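Local coordinates for protein aminopeptidase YwaD (Bacillus subtilis, PDB 6HC6) that removes N-terminal amino acids, such as leucine, arginine and lysine, from peptides as a secreted, monomeric M28-family aminopeptidase with two zinc ions per subunit, at residues R107-L111 against V199-D205; L110-G116 against P184-L189; G342-W348 against L363-Q367; E40-K44 against G419-A424. The contacts are given in a common frame with arbitrary orientation. Numbering follows the deposited sequence.

Contact 1: R107-L111 against V199-D205; sequences RDILL and VGIKKED
Strand 107-113 runs antiparallel to strand 198-201 in the beta barrel of the PA domain. At this end the two segments part, and helix 203-209 starts in the widening gap. L111 lies opposite I201, with 4.9 Å between their CA atoms. The CA of I109 is nearest that of D205, at 6.7 Å. Residues 107-111 and 199-201 are extended; K202 is the N-cap residue, and K203 to D205 are helical.

The charged link is a salt bridge. R107, with chi1 to chi3 all t, donates from NH2 to D205 OD1 at 2.9 Å. R107 NE weakly bonds D205 OD1 at 3.5 Å.

Three waters fill the gap, all bound to D205 (chi1 m). One donates to D108 O at 2.8 Å and to D205 OD1 at 3.2 Å. The second donates to L110 O (2.7 Å) and D205 OD2 (2.6 Å) and accepts from K202 N (2.8 Å). The third accepts from L110 N (2.9 Å) and donates to D205 OD2 (2.8 Å).

Apolar side chains pack beside the gap. I109 CG2 meets I201 CG2 at 3.8 Å, and L111 CD1 meets V199 CG1 at 3.9 Å. A separate backbone contact, CA-H...O, joins L111 CA to G200 O at 3.3 Å.

I109 and I201 also pack on L102 of strand 97-104 and L209 of helix 203-209. L111 and V199 touch L217 and L219 of strand 214-222.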
loop_
_atom_site.group_PDB
_atom_site.type_symbol
_atom_site.label_atom_id
_atom_site.label_comp_id
_atom_site.label_asym_id
_atom_site.label_seq_id
_atom_site.Cartn_x
_atom_site.Cartn_y
_atom_site.Cartn_z
ATOM N N ARG A 107 -11.195 2.677 31.159
ATOM C CA ARG A 107 -11.129 3.395 29.893
ATOM C C ARG A 107 -10.877 2.390 28.781
ATOM O O ARG A 107 -9.906 1.631 28.831
ATOM C CB ARG A 107 -10.028 4.454 29.943
ATOM C CG ARG A 107 -9.761 5.213 28.652
ATOM C CD ARG A 107 -8.433 5.966 28.778
ATOM N NE ARG A 107 -8.186 6.929 27.703
ATOM C CZ ARG A 107 -8.308 8.247 27.835
ATOM N NH1 ARG A 107 -8.689 8.768 28.994
ATOM N NH2 ARG A 107 -8.054 9.045 26.809
ATOM N N ASP A 108 -11.758 2.368 27.787
ATOM C CA ASP A 108 -11.546 1.535 26.616
ATOM C C ASP A 108 -10.763 2.331 25.581
ATOM O O ASP A 108 -11.017 3.520 25.374
ATOM C CB ASP A 108 -12.875 1.051 26.039
ATOM C CG ASP A 108 -13.628 0.132 26.997
ATOM O OD1 ASP A 108 -12.998 -0.706 27.679
ATOM O OD2 ASP A 108 -14.863 0.247 27.069
ATOM N N ILE A 109 -9.778 1.679 24.968
ATOM C CA ILE A 109 -8.821 2.348 24.094
ATOM C C ILE A 109 -8.802 1.635 22.753
ATOM O O ILE A 109 -8.512 0.434 22.689
ATOM C CB ILE A 109 -7.410 2.377 24.712
ATOM C CG1 ILE A 109 -7.459 3.030 26.089
ATOM C CG2 ILE A 109 -6.418 3.089 23.780
ATOM C CD1 ILE A 109 -6.173 2.936 26.837
ATOM N N LEU A 110 -9.110 2.370 21.691
ATOM C CA LEU A 110 -9.028 1.829 20.343
ATOM C C LEU A 110 -7.585 1.517 19.978
ATOM O O LEU A 110 -6.672 2.280 20.298
ATOM C CB LEU A 110 -9.597 2.832 19.346
ATOM C CG LEU A 110 -11.081 3.133 19.493
ATOM C CD1 LEU A 110 -11.540 4.010 18.330
ATOM C CD2 LEU A 110 -11.855 1.835 19.534
ATOM N N LEU A 111 -7.379 0.399 19.283
ATOM C CA LEU A 111 -6.036 -0.046 18.968
ATOM C C LEU A 111 -5.978 -0.566 17.543
ATOM O O LEU A 111 -6.996 -0.907 16.936
ATOM C CB LEU A 111 -5.559 -1.138 19.945
ATOM C CG LEU A 111 -6.230 -2.517 19.880
ATOM C CD1 LEU A 111 -5.584 -3.444 18.842
ATOM C CD2 LEU A 111 -6.175 -3.189 21.236
ATOM N N VAL A 199 0.622 -3.495 19.864
ATOM C CA VAL A 199 -0.517 -2.704 19.407
ATOM C C VAL A 199 -0.147 -1.229 19.397
ATOM O O VAL A 199 0.735 -0.778 20.132
ATOM C CB VAL A 199 -1.795 -2.925 20.260
ATOM C CG1 VAL A 199 -2.156 -4.417 20.349
ATOM C CG2 VAL A 199 -1.658 -2.280 21.646
ATOM N N GLY A 200 -0.825 -0.477 18.546
ATOM C CA GLY A 200 -0.644 0.965 18.470
ATOM C C GLY A 200 -1.927 1.659 18.880
ATOM O O GLY A 200 -3.020 1.176 18.584
ATOM N N ILE A 201 -1.789 2.774 19.594
ATOM C CA ILE A 201 -2.941 3.526 20.077
ATOM C C ILE A 201 -2.692 5.007 19.843
ATOM O O ILE A 201 -1.582 5.436 19.516
ATOM C CB ILE A 201 -3.238 3.259 21.567
ATOM C CG1 ILE A 201 -2.094 3.797 22.432
ATOM C CG2 ILE A 201 -3.471 1.762 21.807
ATOM C CD1 ILE A 201 -2.340 3.662 23.933
ATOM N N LYS A 202 -3.748 5.790 20.039
ATOM C CA LYS A 202 -3.701 7.227 19.836
ATOM C C LYS A 202 -2.857 7.911 20.905
ATOM O O LYS A 202 -2.683 7.411 22.022
ATOM C CB LYS A 202 -5.113 7.811 19.861
ATOM C CG LYS A 202 -5.927 7.458 18.620
ATOM C CD LYS A 202 -7.089 8.407 18.508
ATOM C CE LYS A 202 -8.392 7.763 18.911
ATOM N NZ LYS A 202 -9.481 8.239 18.005
ATOM N N LYS A 203 -2.369 9.101 20.542
ATOM C CA LYS A 203 -1.490 9.887 21.406
ATOM C C LYS A 203 -2.131 10.174 22.762
ATOM O O LYS A 203 -1.539 9.899 23.817
ATOM C CB LYS A 203 -1.137 11.190 20.690
ATOM C CG LYS A 203 -0.305 12.174 21.488
ATOM C CD LYS A 203 -0.273 13.520 20.791
ATOM C CE LYS A 203 0.602 14.520 21.535
ATOM N NZ LYS A 203 2.044 14.296 21.242
ATOM N N GLU A 204 -3.342 10.732 22.759
ATOM C CA GLU A 204 -3.957 11.120 24.028
ATOM C C GLU A 204 -4.255 9.905 24.899
ATOM O O GLU A 204 -4.231 10.000 26.133
ATOM C CB GLU A 204 -5.230 11.932 23.779
ATOM C CG GLU A 204 -6.358 11.164 23.108
ATOM C CD GLU A 204 -6.298 11.230 21.594
ATOM O OE1 GLU A 204 -5.225 11.586 21.052
ATOM O OE2 GLU A 204 -7.329 10.927 20.952
ATOM N N ASP A 205 -4.508 8.753 24.280
ATOM C CA ASP A 205 -4.745 7.533 25.037
ATOM C C ASP A 205 -3.469 7.042 25.704
ATOM O O ASP A 205 -3.484 6.653 26.878
ATOM C CB ASP A 205 -5.322 6.459 24.120
ATOM C CG ASP A 205 -6.718 6.805 23.649
ATOM O OD1 ASP A 205 -7.407 7.572 24.360
ATOM O OD2 ASP A 205 -7.130 6.311 22.583
HETATM O O HOH W 1 -10.151 6.170 25.048
HETATM O O HOH W 2 -6.319 4.913 20.530
HETATM O O HOH W 3 -9.634 5.201 22.143
#

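Contact 2: L110-G116 against P184-L189; sequences LLQAASG and PMTPNL
A114 is the apolar centre. Its CB packs on P187 CG and on L189 CD1, both at 3.7 Å. At the other end L110 CB meets P184 CG at 4.1 Å. The two segments run in nearly the same direction, 11° apart end to end. CA atoms pair as L111 with P184 (5.6 Å), Q112 with T186 (5.2 Å) and A114 with P187 (5.3 Å). Segment 110-116 takes in the end of strand 107-113 of the PA-domain barrel and the loop that follows. Segment 184-189 is a loop between strands 172-176 and 198-201, with P187 at the centre of an inverse gamma turn. P187 CD sits 3.2 Å from Q112 O. Towards the polar edge, a water links L189 N (2.8 Å) to S115 O (2.6 Å). Q112, chi1 m, receives a weak hydrogen bond from T186 OG1 to its OE1 at 3.0 Å. The T186 side chain lies about 10 Å from a bound zinc ion and about 7 Å from the side chain of zinc ligand H401.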
loop_
_atom_site.group_PDB
_atom_site.type_symbol
_atom_site.label_atom_id
_atom_site.label_comp_id
_atom_site.label_asym_id
_atom_site.label_seq_id
_atom_site.Cartn_x
_atom_site.Cartn_y
_atom_site.Cartn_z
ATOM N N LEU A 110 -9.110 2.370 21.691
ATOM C CA LEU A 110 -9.028 1.829 20.343
ATOM C C LEU A 110 -7.585 1.517 19.978
ATOM O O LEU A 110 -6.672 2.280 20.298
ATOM C CB LEU A 110 -9.597 2.832 19.346
ATOM C CG LEU A 110 -11.081 3.133 19.493
ATOM C CD1 LEU A 110 -11.540 4.010 18.330
ATOM C CD2 LEU A 110 -11.855 1.835 19.534
ATOM N N LEU A 111 -7.379 0.399 19.283
ATOM C CA LEU A 111 -6.036 -0.046 18.968
ATOM C C LEU A 111 -5.978 -0.566 17.543
ATOM O O LEU A 111 -6.996 -0.907 16.936
ATOM C CB LEU A 111 -5.559 -1.138 19.945
ATOM C CG LEU A 111 -6.230 -2.517 19.880
ATOM C CD1 LEU A 111 -5.584 -3.444 18.842
ATOM C CD2 LEU A 111 -6.175 -3.189 21.236
ATOM N N GLN A 112 -4.760 -0.631 17.019
ATOM C CA GLN A 112 -4.478 -1.370 15.795
ATOM C C GLN A 112 -3.327 -2.306 16.103
ATOM O O GLN A 112 -2.269 -1.858 16.557
ATOM C CB GLN A 112 -4.124 -0.434 14.637
ATOM C CG GLN A 112 -5.333 0.067 13.886
ATOM C CD GLN A 112 -5.663 -0.828 12.717
ATOM O OE1 GLN A 112 -5.040 -0.731 11.663
ATOM N NE2 GLN A 112 -6.625 -1.728 12.904
ATOM N N ALA A 113 -3.537 -3.597 15.874
ATOM C CA ALA A 113 -2.546 -4.599 16.210
ATOM C C ALA A 113 -1.569 -4.765 15.058
ATOM O O ALA A 113 -1.942 -4.652 13.887
ATOM C CB ALA A 113 -3.214 -5.933 16.534
ATOM N N ALA A 114 -0.312 -5.009 15.399
ATOM C CA ALA A 114 0.725 -5.147 14.391
ATOM C C ALA A 114 0.673 -6.540 13.775
ATOM O O ALA A 114 0.700 -7.549 14.485
ATOM C CB ALA A 114 2.100 -4.892 15.004
ATOM N N SER A 115 0.586 -6.594 12.451
ATOM C CA SER A 115 0.712 -7.866 11.761
ATOM C C SER A 115 2.031 -8.529 12.142
ATOM O O SER A 115 3.074 -7.876 12.223
ATOM C CB SER A 115 0.625 -7.644 10.248
ATOM O OG SER A 115 0.729 -8.865 9.539
ATOM N N GLY A 116 1.974 -9.828 12.417
ATOM C CA GLY A 116 3.152 -10.560 12.826
ATOM C C GLY A 116 3.435 -10.562 14.312
ATOM O O GLY A 116 4.486 -11.069 14.722
ATOM N N PRO A 184 -6.028 5.216 15.704
ATOM C CA PRO A 184 -4.796 4.687 16.297
ATOM C C PRO A 184 -3.831 4.266 15.206
ATOM O O PRO A 184 -4.238 3.766 14.157
ATOM C CB PRO A 184 -5.285 3.493 17.130
ATOM C CG PRO A 184 -6.615 3.131 16.540
ATOM C CD PRO A 184 -7.215 4.432 16.087
ATOM N N MET A 185 -2.546 4.504 15.453
ATOM C CA MET A 185 -1.497 4.172 14.500
ATOM C C MET A 185 -1.279 2.663 14.438
ATOM O O MET A 185 -1.400 1.957 15.439
ATOM C CB MET A 185 -0.193 4.861 14.910
ATOM C CG MET A 185 0.045 4.801 16.422
ATOM S SD MET A 185 1.751 4.508 16.994
ATOM C CE MET A 185 2.039 2.850 16.385
ATOM N N THR A 186 -0.949 2.172 13.249
ATOM C CA THR A 186 -0.540 0.779 13.095
ATOM C C THR A 186 0.955 0.661 13.375
ATOM O O THR A 186 1.751 1.337 12.714
ATOM C CB THR A 186 -0.850 0.292 11.686
ATOM O OG1 THR A 186 -2.248 0.460 11.416
ATOM C CG2 THR A 186 -0.494 -1.170 11.544
ATOM N N PRO A 187 1.378 -0.143 14.349
ATOM C CA PRO A 187 2.829 -0.280 14.636
ATOM C C PRO A 187 3.498 -1.335 13.757
ATOM O O PRO A 187 3.911 -2.409 14.225
ATOM C CB PRO A 187 2.835 -0.652 16.122
ATOM C CG PRO A 187 1.569 -1.419 16.312
ATOM C CD PRO A 187 0.547 -0.819 15.363
ATOM N N ASN A 188 3.618 -1.008 12.465
ATOM C CA ASN A 188 4.155 -1.918 11.448
ATOM C C ASN A 188 5.542 -2.432 11.827
ATOM O O ASN A 188 6.464 -1.652 12.075
ATOM C CB ASN A 188 4.202 -1.182 10.104
ATOM C CG ASN A 188 4.573 -2.081 8.924
ATOM O OD1 ASN A 188 5.344 -3.037 9.053
ATOM N ND2 ASN A 188 4.032 -1.756 7.751
ATOM N N LEU A 189 5.699 -3.758 11.822
ATOM C CA LEU A 189 6.920 -4.402 12.293
ATOM C C LEU A 189 7.914 -4.717 11.172
ATOM O O LEU A 189 8.814 -5.541 11.373
ATOM C CB LEU A 189 6.562 -5.680 13.061
ATOM C CG LEU A 189 5.788 -5.407 14.359
ATOM C CD1 LEU A 189 5.286 -6.696 14.974
ATOM C CD2 LEU A 189 6.673 -4.659 15.353
HETATM O O HOH W 4 3.585 -5.487 11.263
#

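Contact 3: G342-W348 against L363-Q367; sequences GQSNYVW and LSLTQ
This contact belongs to a beta-alpha-beta unit: strand 334-339, helix 346-358 and strand 363-367, the last an outermost strand of the mixed sheet in the M28 peptidase domain. W348 in the first turn, and G342 to S344 in the loop before it, pack on strand 363-367.

W348 is the main side chain. With chi1 t (175°) and chi2 -115°, it lays its indole over the strand. L365 CB sits 3.6 Å from the centroid of the six-membered ring, only 3° off the normal, a CH-pi contact over the face. W348 CH2 is 3.5 Å from L365 N. L363 (chi1 t, chi2 p) brings CD2 to 3.6 Å from W348 CZ3. L365 has the same rotamer, and its CD2 lies 3.8 Å from G342 O and 3.7 Å from S344 N. S364 and T366 point their CA-to-CB bonds away from segment 342-348; S364 OG and T366 OG1 are hydrogen-bonded to E334 and E394.

G342 has phi 74° and psi 4°. Its CA is 3.7 Å from that of Q367, and a CB on it would crowd Q367 CB. Q367 starts beside G342 with CG 3.6 Å from G342 N. Its amide leads away and donates to L340 O.

N345 is the N-cap. With chi1 p (61°), it turns OD1 back to the helix start, accepting from W348 N at 3.3 Å and weakly from V347 N at 2.9 Å.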
loop_
_atom_site.group_PDB
_atom_site.type_symbol
_atom_site.label_atom_id
_atom_site.label_comp_id
_atom_site.label_asym_id
_atom_site.label_seq_id
_atom_site.Cartn_x
_atom_site.Cartn_y
_atom_site.Cartn_z
ATOM N N GLY A 342 16.240 6.052 -7.761
ATOM C CA GLY A 342 16.225 7.434 -8.193
ATOM C C GLY A 342 16.811 7.669 -9.563
ATOM O O GLY A 342 16.913 8.825 -9.985
ATOM N N GLN A 343 17.207 6.616 -10.265
ATOM C CA GLN A 343 17.836 6.738 -11.566
ATOM C C GLN A 343 16.806 6.594 -12.675
ATOM O O GLN A 343 15.740 5.999 -12.497
ATOM C CB GLN A 343 18.924 5.678 -11.741
ATOM C CG GLN A 343 19.938 5.645 -10.621
ATOM C CD GLN A 343 20.385 7.036 -10.210
ATOM O OE1 GLN A 343 20.856 7.820 -11.038
ATOM N NE2 GLN A 343 20.234 7.354 -8.925
ATOM N N SER A 344 17.158 7.127 -13.841
ATOM C CA SER A 344 16.317 6.963 -15.013
ATOM C C SER A 344 16.210 5.482 -15.370
ATOM O O SER A 344 17.076 4.674 -15.027
ATOM C CB SER A 344 16.895 7.765 -16.179
ATOM O OG SER A 344 16.177 7.549 -17.372
ATOM N N ASN A 345 15.117 5.124 -16.035
ATOM C CA ASN A 345 14.982 3.806 -16.648
ATOM C C ASN A 345 13.947 3.928 -17.761
ATOM O O ASN A 345 13.505 5.031 -18.096
ATOM C CB ASN A 345 14.649 2.725 -15.607
ATOM C CG ASN A 345 13.338 2.977 -14.885
ATOM O OD1 ASN A 345 12.434 3.598 -15.433
ATOM N ND2 ASN A 345 13.229 2.473 -13.649
ATOM N N TYR A 346 13.556 2.789 -18.338
ATOM C CA TYR A 346 12.636 2.827 -19.466
ATOM C C TYR A 346 11.311 3.508 -19.117
ATOM O O TYR A 346 10.713 4.159 -19.985
ATOM C CB TYR A 346 12.391 1.409 -19.983
ATOM C CG TYR A 346 13.498 0.898 -20.878
ATOM C CD1 TYR A 346 14.396 1.771 -21.480
ATOM C CD2 TYR A 346 13.646 -0.461 -21.124
ATOM C CE1 TYR A 346 15.408 1.307 -22.325
ATOM C CE2 TYR A 346 14.659 -0.935 -21.965
ATOM C CZ TYR A 346 15.540 -0.044 -22.551
ATOM O OH TYR A 346 16.545 -0.500 -23.384
ATOM N N VAL A 347 10.835 3.372 -17.869
ATOM C CA VAL A 347 9.589 4.033 -17.469
ATOM C C VAL A 347 9.750 5.547 -17.520
ATOM O O VAL A 347 8.890 6.271 -18.041
ATOM C CB VAL A 347 9.157 3.595 -16.057
ATOM C CG1 VAL A 347 7.799 4.173 -15.728
ATOM C CG2 VAL A 347 9.154 2.103 -15.916
ATOM N N TRP A 348 10.843 6.050 -16.950
ATOM C CA TRP A 348 11.081 7.487 -16.998
ATOM C C TRP A 348 11.222 7.976 -18.438
ATOM O O TRP A 348 10.636 9.001 -18.810
ATOM C CB TRP A 348 12.320 7.844 -16.179
ATOM C CG TRP A 348 12.664 9.284 -16.298
ATOM C CD1 TRP A 348 13.788 9.812 -16.857
ATOM C CD2 TRP A 348 11.861 10.395 -15.878
ATOM N NE1 TRP A 348 13.742 11.183 -16.805
ATOM C CE2 TRP A 348 12.569 11.567 -16.209
ATOM C CE3 TRP A 348 10.612 10.511 -15.252
ATOM C CZ2 TRP A 348 12.073 12.840 -15.940
ATOM C CZ3 TRP A 348 10.120 11.780 -14.979
ATOM C CH2 TRP A 348 10.855 12.927 -15.322
ATOM N N LEU A 363 6.295 17.015 -14.259
ATOM C CA LEU A 363 6.742 15.640 -14.071
ATOM C C LEU A 363 8.155 15.654 -13.497
ATOM O O LEU A 363 9.040 16.333 -14.031
ATOM C CB LEU A 363 6.711 14.881 -15.402
ATOM C CG LEU A 363 6.809 13.353 -15.328
ATOM C CD1 LEU A 363 5.515 12.794 -14.787
ATOM C CD2 LEU A 363 7.111 12.758 -16.700
ATOM N N SER A 364 8.361 14.924 -12.409
ATOM C CA SER A 364 9.669 14.857 -11.774
ATOM C C SER A 364 10.064 13.408 -11.530
ATOM O O SER A 364 9.253 12.598 -11.079
ATOM C CB SER A 364 9.687 15.635 -10.444
ATOM O OG SER A 364 9.569 17.028 -10.674
ATOM N N LEU A 365 11.314 13.091 -11.847
ATOM C CA LEU A 365 11.895 11.819 -11.457
ATOM C C LEU A 365 12.450 11.939 -10.045
ATOM O O LEU A 365 13.087 12.938 -9.700
ATOM C CB LEU A 365 13.011 11.420 -12.426
ATOM C CG LEU A 365 13.834 10.172 -12.094
ATOM C CD1 LEU A 365 12.986 8.925 -12.235
ATOM C CD2 LEU A 365 15.062 10.082 -12.997
ATOM N N THR A 366 12.226 10.915 -9.228
ATOM C CA THR A 366 12.755 10.948 -7.877
ATOM C C THR A 366 12.931 9.520 -7.374
ATOM O O THR A 366 12.531 8.555 -8.028
ATOM C CB THR A 366 11.837 11.761 -6.972
ATOM O OG1 THR A 366 12.505 12.027 -5.736
ATOM C CG2 THR A 366 10.526 10.987 -6.727
ATOM N N GLN A 367 13.569 9.386 -6.217
ATOM C CA GLN A 367 13.714 8.082 -5.587
ATOM C C GLN A 367 12.505 7.801 -4.705
ATOM O O GLN A 367 12.017 8.683 -3.994
ATOM C CB GLN A 367 15.002 8.013 -4.758
ATOM C CG GLN A 367 15.371 6.603 -4.267
ATOM C CD GLN A 367 14.575 6.166 -3.039
ATOM O OE1 GLN A 367 14.151 6.997 -2.231
ATOM N NE2 GLN A 367 14.364 4.858 -2.902
#

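Contact 4: E40-K44 against G419-A424; sequences ELPFK and GDLVTA. With ACT (acetate ion), chain F.
A glycine CA sits over an aromatic ring here. G419 CA lies 3.5 Å from the centroid of the F43 ring and 12° off the normal, a CH-pi contact over the face. A CB at G419 would clash with F43 CE1, so this close fit needs glycine.

The contact packs segment 40-44, which is irregular and leads into helix 45-59, against helix 412-430 of the peptidase domain, away from the zinc site. P42 is the centre of an inverse gamma turn, with F43 N bonded to L41 O at 2.8 Å. L41 and F43 point their CA-to-CB bonds toward segment 419-424, while P42 and K44 point away. CA atoms pair as L41 with T423 (7.5 Å) and F43 with D420 (6.2 Å).

F43 has chi1 t and chi2 -81°. Its CB is 3.5 Å from D420 OD1, and its CD2 is 3.5 Å from T423 OG1. That hydroxyl donates to G419 O one turn back, at 2.7 Å. L41 (chi1 m, chi2 t) rests CB 4.0 Å from T423 CG2. A water bridges the segments, donating to L41 O at 2.7 Å and to D420 OD1 at 2.8 Å. K44 NZ donates to O of an acetate, probably from the crystallisation liquor, at 2.8 Å.

Q416 bonds both F43 O and D420 OD2. F43 also packs on V269 and E272 of helix 260-277, and T423 on M273 of the same helix.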
loop_
_atom_site.group_PDB
_atom_site.type_symbol
_atom_site.label_atom_id
_atom_site.label_comp_id
_atom_site.label_asym_id
_atom_site.label_seq_id
_atom_site.Cartn_x
_atom_site.Cartn_y
_atom_site.Cartn_z
ATOM N N GLU A 40 -5.368 9.225 -31.006
ATOM C CA GLU A 40 -6.230 9.737 -29.945
ATOM C C GLU A 40 -6.457 8.677 -28.872
ATOM O O GLU A 40 -6.858 7.547 -29.170
ATOM C CB GLU A 40 -7.568 10.215 -30.501
ATOM C CG GLU A 40 -8.313 11.148 -29.568
ATOM C CD GLU A 40 -9.800 10.886 -29.562
ATOM O OE1 GLU A 40 -10.190 9.719 -29.339
ATOM O OE2 GLU A 40 -10.578 11.839 -29.790
ATOM N N LEU A 41 -6.214 9.060 -27.621
ATOM C CA LEU A 41 -6.309 8.162 -26.473
ATOM C C LEU A 41 -7.307 8.771 -25.497
ATOM O O LEU A 41 -6.927 9.558 -24.618
ATOM C CB LEU A 41 -4.943 7.954 -25.829
ATOM C CG LEU A 41 -3.825 7.582 -26.800
ATOM C CD1 LEU A 41 -2.450 7.754 -26.165
ATOM C CD2 LEU A 41 -4.048 6.160 -27.273
ATOM N N PRO A 42 -8.601 8.435 -25.623
ATOM C CA PRO A 42 -9.676 9.110 -24.853
ATOM C C PRO A 42 -9.807 8.609 -23.420
ATOM O O PRO A 42 -10.804 8.002 -23.019
ATOM C CB PRO A 42 -10.921 8.806 -25.697
ATOM C CG PRO A 42 -10.623 7.492 -26.343
ATOM C CD PRO A 42 -9.135 7.493 -26.627
ATOM N N PHE A 43 -8.775 8.854 -22.614
ATOM C CA PHE A 43 -8.873 8.589 -21.184
ATOM C C PHE A 43 -9.923 9.514 -20.574
ATOM O O PHE A 43 -9.887 10.727 -20.788
ATOM C CB PHE A 43 -7.513 8.794 -20.502
ATOM C CG PHE A 43 -7.508 8.432 -19.039
ATOM C CD1 PHE A 43 -8.000 9.320 -18.081
ATOM C CD2 PHE A 43 -7.020 7.203 -18.613
ATOM C CE1 PHE A 43 -8.012 8.982 -16.735
ATOM C CE2 PHE A 43 -7.021 6.863 -17.272
ATOM C CZ PHE A 43 -7.518 7.744 -16.329
ATOM N N LYS A 44 -10.866 8.948 -19.824
ATOM C CA LYS A 44 -11.945 9.740 -19.233
ATOM C C LYS A 44 -11.934 9.559 -17.720
ATOM O O LYS A 44 -12.270 8.482 -17.207
ATOM C CB LYS A 44 -13.294 9.360 -19.830
ATOM C CG LYS A 44 -13.381 9.697 -21.313
ATOM C CD LYS A 44 -14.723 9.350 -21.886
ATOM C CE LYS A 44 -14.692 9.401 -23.409
ATOM N NZ LYS A 44 -16.052 9.198 -23.963
ATOM N N GLY A 419 -3.950 10.304 -15.622
ATOM C CA GLY A 419 -4.368 9.317 -16.608
ATOM C C GLY A 419 -3.849 9.618 -18.002
ATOM O O GLY A 419 -3.359 8.723 -18.704
ATOM N N ASP A 420 -3.950 10.878 -18.428
ATOM C CA ASP A 420 -3.454 11.242 -19.754
ATOM C C ASP A 420 -1.944 11.054 -19.851
ATOM O O ASP A 420 -1.434 10.588 -20.878
ATOM C CB ASP A 420 -3.839 12.680 -20.096
ATOM C CG ASP A 420 -5.302 12.816 -20.476
ATOM O OD1 ASP A 420 -5.864 11.843 -21.028
ATOM O OD2 ASP A 420 -5.888 13.894 -20.230
ATOM N N LEU A 421 -1.213 11.377 -18.781
ATOM C CA LEU A 421 0.243 11.255 -18.834
ATOM C C LEU A 421 0.671 9.792 -18.901
ATOM O O LEU A 421 1.472 9.412 -19.763
ATOM C CB LEU A 421 0.881 11.953 -17.625
ATOM C CG LEU A 421 2.410 11.997 -17.503
ATOM C CD1 LEU A 421 3.020 10.677 -16.968
ATOM C CD2 LEU A 421 3.054 12.386 -18.830
ATOM N N VAL A 422 0.178 8.959 -17.983
ATOM C CA VAL A 422 0.632 7.571 -17.961
ATOM C C VAL A 422 0.077 6.802 -19.155
ATOM O O VAL A 422 0.731 5.880 -19.671
ATOM C CB VAL A 422 0.257 6.898 -16.626
ATOM C CG1 VAL A 422 0.888 5.519 -16.541
ATOM C CG2 VAL A 422 0.695 7.766 -15.438
ATOM N N THR A 423 -1.121 7.164 -19.632
ATOM C CA THR A 423 -1.631 6.503 -20.837
ATOM C C THR A 423 -0.740 6.802 -22.035
ATOM O O THR A 423 -0.437 5.909 -22.837
ATOM C CB THR A 423 -3.074 6.928 -21.119
ATOM O OG1 THR A 423 -3.924 6.442 -20.073
ATOM C CG2 THR A 423 -3.558 6.347 -22.443
ATOM N N ALA A 424 -0.295 8.052 -22.165
ATOM C CA ALA A 424 0.599 8.394 -23.261
ATOM C C ALA A 424 1.955 7.732 -23.088
ATOM O O ALA A 424 2.601 7.373 -24.078
ATOM C CB ALA A 424 0.754 9.911 -23.369
HETATM C C ACT F . -19.047 7.590 -22.429
HETATM O O ACT F . -18.580 8.715 -22.768
HETATM O OXT ACT F . -19.020 7.039 -21.294
HETATM C CH3 ACT F . -19.761 6.788 -23.577
HETATM O O HOH W 5 -4.974 9.900 -22.781
#

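Near the N terminus, 40-44 meets helix 412-430, so contact 4 closes a loop of 374 residues. The other three contacts nest inside it. Contacts 1 and 2 start from the same strand, 107-113, and share L110 and L111. Contact 2 closes first, at 184-189; contact 1 closes soon after, at 199-205. They touch within the PA-domain barrel, where G200 N lies 2.8 Å from Q112 O, a probable hydrogen bond. Contact 3 opens later, in the peptidase domain, and closes a short local loop. It meets contact 4 where L363 CD1 packs on L421 CD1 at 3.9 Å. The centres of contacts 1 and 4 are about 44 Å apart.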